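Local coordinates for protein signal peptidase I (PDB 4ME8) that probably cleaves hydrophobic N-terminal signal or leader sequences from secreted proteins, as a serine endopeptidase of the peptidase S26 family, at residues T62-N66 / G67-S71; R119-S123 / R124-F128. One frame throughout, in Å; residues are numbered along the deposited sequence.

Contact 1: T62-N66 / G67-S71; sequences TLYIN and GVSLS
A beta hairpin with a two-residue loop joins strands 62-65 and 68-70, and Ile65 and Val68 close it as an antiparallel hydrogen-bonded pair. Ile65 N gives a fairly straight bond to Val68 O (3.0 Å, 163° at the hydrogen), while Val68 N returns one to Ile65 O at 2.9 Å, arriving well above the carbonyl plane as the chain turns. Further along, Leu70 N approaches Leu63 O almost end-on, 2.9 Å away. At the non-hydrogen-bonded pair of Tyr64 and Ser69 the strands meet through CA-H...O contacts instead, one of them from Tyr64 CA to Val68 O.

On one face, Leu70 reaches along its partner strand: with CG beside the backbone N (chi1 -69°), CD1 comes against Ile65 CG1 at 3.6 Å, whereas its CB lies 4.2 Å from Leu63 CD2. On the other face the Tyr64 ring runs back along the strands, away from the turn, with its CD2 edge near Gly67 O (3.8 Å) and CE2 by Ser69 CB; Arg59 makes a cation-pi contact with this ring. One water bridges Leu63 N and Leu70 O where the strands splay apart. Asn66 OD1 accepts from Thr55 N, fastening the turn to the chain just before strand 56-59. Asn66 and Gly67, both with positive phi, form the corner of a type I' turn, the classic tight connection between antiparallel strands.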
# COMPACT_ATOMS: atom_id res chain seq x y z
N THR A 62 -8.62 5.31 -7.94
CA THR A 62 -8.67 6.24 -6.82
C THR A 62 -8.60 5.45 -5.51
O THR A 62 -9.26 4.42 -5.36
CB THR A 62 -9.96 7.08 -6.84
OG1 THR A 62 -10.09 7.74 -8.11
CG2 THR A 62 -9.96 8.11 -5.72
N LEU A 63 -7.78 5.94 -4.58
CA LEU A 63 -7.62 5.35 -3.26
C LEU A 63 -8.74 5.75 -2.30
O LEU A 63 -8.99 6.93 -2.08
CB LEU A 63 -6.29 5.78 -2.64
CG LEU A 63 -6.03 5.42 -1.18
CD1 LEU A 63 -6.12 3.91 -0.94
CD2 LEU A 63 -4.67 5.96 -0.74
N TYR A 64 -9.39 4.74 -1.71
CA TYR A 64 -10.40 4.92 -0.68
C TYR A 64 -9.93 4.25 0.63
O TYR A 64 -9.66 3.06 0.65
CB TYR A 64 -11.72 4.30 -1.15
CG TYR A 64 -12.39 5.04 -2.30
CD1 TYR A 64 -12.01 4.80 -3.61
CD2 TYR A 64 -13.39 5.97 -2.06
CE1 TYR A 64 -12.61 5.47 -4.66
CE2 TYR A 64 -14.00 6.65 -3.11
CZ TYR A 64 -13.60 6.39 -4.41
OH TYR A 64 -14.19 7.06 -5.44
N ILE A 65 -9.83 5.04 1.69
CA ILE A 65 -9.55 4.53 3.04
C ILE A 65 -10.77 4.82 3.89
O ILE A 65 -11.14 5.99 4.08
CB ILE A 65 -8.33 5.24 3.66
CG1 ILE A 65 -7.07 5.01 2.83
CG2 ILE A 65 -8.10 4.76 5.09
CD1 ILE A 65 -6.44 3.65 2.98
N ASN A 66 -11.40 3.78 4.41
CA ASN A 66 -12.66 3.92 5.15
C ASN A 66 -13.66 4.70 4.31
O ASN A 66 -14.40 5.54 4.82
CB ASN A 66 -12.45 4.59 6.52
CG ASN A 66 -11.75 3.69 7.52
OD1 ASN A 66 -11.63 2.49 7.32
ND2 ASN A 66 -11.29 4.27 8.61
N GLY A 67 -13.68 4.41 3.01
CA GLY A 67 -14.60 5.07 2.07
C GLY A 67 -14.26 6.52 1.76
O GLY A 67 -15.05 7.21 1.10
N VAL A 68 -13.10 7.00 2.22
CA VAL A 68 -12.70 8.38 2.03
C VAL A 68 -11.68 8.45 0.90
O VAL A 68 -10.61 7.85 0.97
CB VAL A 68 -12.12 9.00 3.32
CG1 VAL A 68 -11.60 10.42 3.07
CG2 VAL A 68 -13.17 8.99 4.43
N SER A 69 -12.03 9.19 -0.13
CA SER A 69 -11.19 9.39 -1.30
C SER A 69 -9.95 10.21 -0.93
O SER A 69 -10.05 11.25 -0.29
CB SER A 69 -12.01 10.11 -2.38
OG SER A 69 -11.28 10.19 -3.58
N LEU A 70 -8.77 9.73 -1.35
CA LEU A 70 -7.50 10.40 -1.07
C LEU A 70 -6.69 10.55 -2.34
O LEU A 70 -6.50 9.57 -3.07
CB LEU A 70 -6.70 9.57 -0.07
CG LEU A 70 -7.26 9.52 1.35
CD1 LEU A 70 -6.50 8.54 2.21
CD2 LEU A 70 -7.24 10.92 1.97
N SER A 71 -6.19 11.75 -2.61
CA SER A 71 -5.33 11.94 -3.77
C SER A 71 -3.93 11.35 -3.55
O SER A 71 -3.52 11.06 -2.42
CB SER A 71 -5.25 13.42 -4.17
OG SER A 71 -5.31 14.27 -3.05
O HOH W 1 -5.67 8.02 -5.17
O HOH W 2 -12.07 1.94 1.95

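Contact 2: R119-S123 / R124-F128; sequences RSDDS and RYFGF. With EDO (1,2-ethanediol), chain C.
The backbone bends into a single short helical turn in which Asp122 O receives both Tyr125 N (2.8 Å) and Phe126 N, the latter at 2.9 Å and nearly straight (174°), and Gly127 leaves the helix with positive phi. Asp122 folds its carboxylate back over the start of this turn, CG lying between the backbone N and the carbonyl carbon (chi1 51°). Arg124 grips it side-on: NE reaches OD1 at 3.0 Å and NH2 reaches OD2 at 2.9 Å, each on a syn lone pair and close to the guanidinium plane. OD1 also takes Arg124 N on its anti side, at 3.3 Å, so Asp122 is the N-cap of the helix as well as one half of a salt bridge. Ser120 OG meets OD2 from above the carboxylate plane at 2.6 Å and is also hydrogen-bonded to Lys46, a predicted active-site residue; Asp122 thus positions Ser120, consistent with a second-shell role near the Ser-Lys dyad of this family, with Arg124 behind it. Arg117 O also takes NH2, and Gln90 OE1 takes NH1. The Phe126 ring lays one face over Asp122 O, with CE2 3.3 Å from Asp121 O, while Tyr125 turns its ring edge toward Ser120 O and Asp121 reaches out to Arg39. Ser123 OG donates to Gly127 O from above that carbonyl's plane at 3.0 Å and is also bonded to Val112 N of strand 109-113.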
# COMPACT_ATOMS: atom_id res chain seq x y z
N ARG A 119 4.87 -2.89 -11.31
CA ARG A 119 6.12 -3.62 -11.14
C ARG A 119 6.45 -3.84 -9.66
O ARG A 119 7.56 -4.21 -9.30
CB ARG A 119 7.25 -2.87 -11.85
CG ARG A 119 7.41 -3.22 -13.32
CD ARG A 119 7.95 -2.07 -14.15
NE ARG A 119 6.88 -1.21 -14.69
CZ ARG A 119 6.19 -1.46 -15.82
NH1 ARG A 119 6.44 -2.54 -16.56
NH2 ARG A 119 5.24 -0.60 -16.20
N SER A 120 5.46 -3.64 -8.80
CA SER A 120 5.65 -3.68 -7.35
C SER A 120 5.10 -4.95 -6.70
O SER A 120 3.90 -5.26 -6.80
CB SER A 120 4.99 -2.46 -6.70
OG SER A 120 5.05 -2.57 -5.29
N ASP A 121 5.98 -5.67 -6.02
CA ASP A 121 5.56 -6.72 -5.10
C ASP A 121 5.23 -6.00 -3.79
O ASP A 121 6.10 -5.48 -3.13
CB ASP A 121 6.68 -7.74 -4.92
CG ASP A 121 6.20 -9.04 -4.33
OD1 ASP A 121 4.98 -9.24 -4.17
OD2 ASP A 121 7.07 -9.88 -4.03
N ASP A 122 3.95 -5.92 -3.46
CA ASP A 122 3.55 -5.17 -2.27
C ASP A 122 2.37 -5.88 -1.62
O ASP A 122 2.18 -7.07 -1.87
CB ASP A 122 3.29 -3.70 -2.61
CG ASP A 122 2.36 -3.53 -3.80
OD1 ASP A 122 1.43 -4.35 -3.95
OD2 ASP A 122 2.55 -2.57 -4.57
N SER A 123 1.60 -5.19 -0.79
CA SER A 123 0.56 -5.87 0.00
C SER A 123 -0.54 -6.50 -0.85
O SER A 123 -1.21 -7.43 -0.40
CB SER A 123 -0.05 -4.94 1.05
OG SER A 123 0.85 -4.71 2.13
N ARG A 124 -0.71 -6.01 -2.08
CA ARG A 124 -1.61 -6.67 -3.03
C ARG A 124 -1.25 -8.13 -3.27
O ARG A 124 -2.11 -8.91 -3.66
CB ARG A 124 -1.63 -5.95 -4.37
CG ARG A 124 -2.40 -4.65 -4.37
CD ARG A 124 -2.19 -3.88 -5.66
NE ARG A 124 -0.78 -3.52 -5.85
CZ ARG A 124 -0.29 -3.00 -6.98
NH1 ARG A 124 -1.08 -2.78 -8.03
NH2 ARG A 124 1.01 -2.71 -7.06
N TYR A 125 0.03 -8.48 -3.09
CA TYR A 125 0.54 -9.80 -3.48
C TYR A 125 1.25 -10.58 -2.36
O TYR A 125 1.18 -11.81 -2.35
CB TYR A 125 1.44 -9.66 -4.71
CG TYR A 125 0.79 -8.88 -5.83
CD1 TYR A 125 -0.35 -9.36 -6.46
CD2 TYR A 125 1.30 -7.65 -6.25
CE1 TYR A 125 -0.96 -8.65 -7.49
CE2 TYR A 125 0.70 -6.94 -7.27
CZ TYR A 125 -0.43 -7.44 -7.88
OH TYR A 125 -1.02 -6.73 -8.89
N PHE A 126 1.96 -9.89 -1.46
CA PHE A 126 2.53 -10.55 -0.27
C PHE A 126 1.77 -10.33 1.05
O PHE A 126 2.20 -10.80 2.11
CB PHE A 126 4.05 -10.30 -0.11
CG PHE A 126 4.47 -8.86 0.12
CD1 PHE A 126 3.75 -8.01 0.96
CD2 PHE A 126 5.64 -8.38 -0.44
CE1 PHE A 126 4.16 -6.71 1.19
CE2 PHE A 126 6.07 -7.08 -0.21
CZ PHE A 126 5.33 -6.25 0.60
N GLY A 127 0.64 -9.64 1.00
CA GLY A 127 -0.22 -9.50 2.17
C GLY A 127 0.27 -8.43 3.12
O GLY A 127 1.11 -7.62 2.76
N PHE A 128 -0.25 -8.43 4.34
CA PHE A 128 0.04 -7.37 5.31
C PHE A 128 1.47 -7.45 5.85
O PHE A 128 2.06 -8.53 5.91
CB PHE A 128 -0.96 -7.39 6.47
CG PHE A 128 -2.39 -7.20 6.06
CD1 PHE A 128 -2.84 -5.96 5.59
CD2 PHE A 128 -3.31 -8.25 6.15
CE1 PHE A 128 -4.17 -5.79 5.21
CE2 PHE A 128 -4.63 -8.08 5.76
CZ PHE A 128 -5.06 -6.84 5.29
C1 EDO C . -4.92 -10.67 -6.18
O1 EDO C . -4.64 -9.77 -7.27
C2 EDO C . -3.63 -11.31 -5.66
O2 EDO C . -3.55 -11.23 -4.23

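From the N terminus, the chain passes through strands 32-36 and 43-50 of the five-stranded sheet before strand 56-59 leads into contact 1. There the turn at Asn66 and Gly67 closes the 62-65/68-70 hairpin, whose second strand lies at an edge of the four-stranded sheet. Much later, after strand 109-113, contact 2 closes the turn at the start of helix 123-126 and, through Ser123, ties it to strand 109-113, before the chain enters strand 129-130. The two contacts lie in series, neither nested nor crossed, on opposite sides of the chain's centre. The centres of contacts 1 and 2 are about 19 Å apart; contact 2 neighbours the predicted active-site Lys46, contact 1 does not.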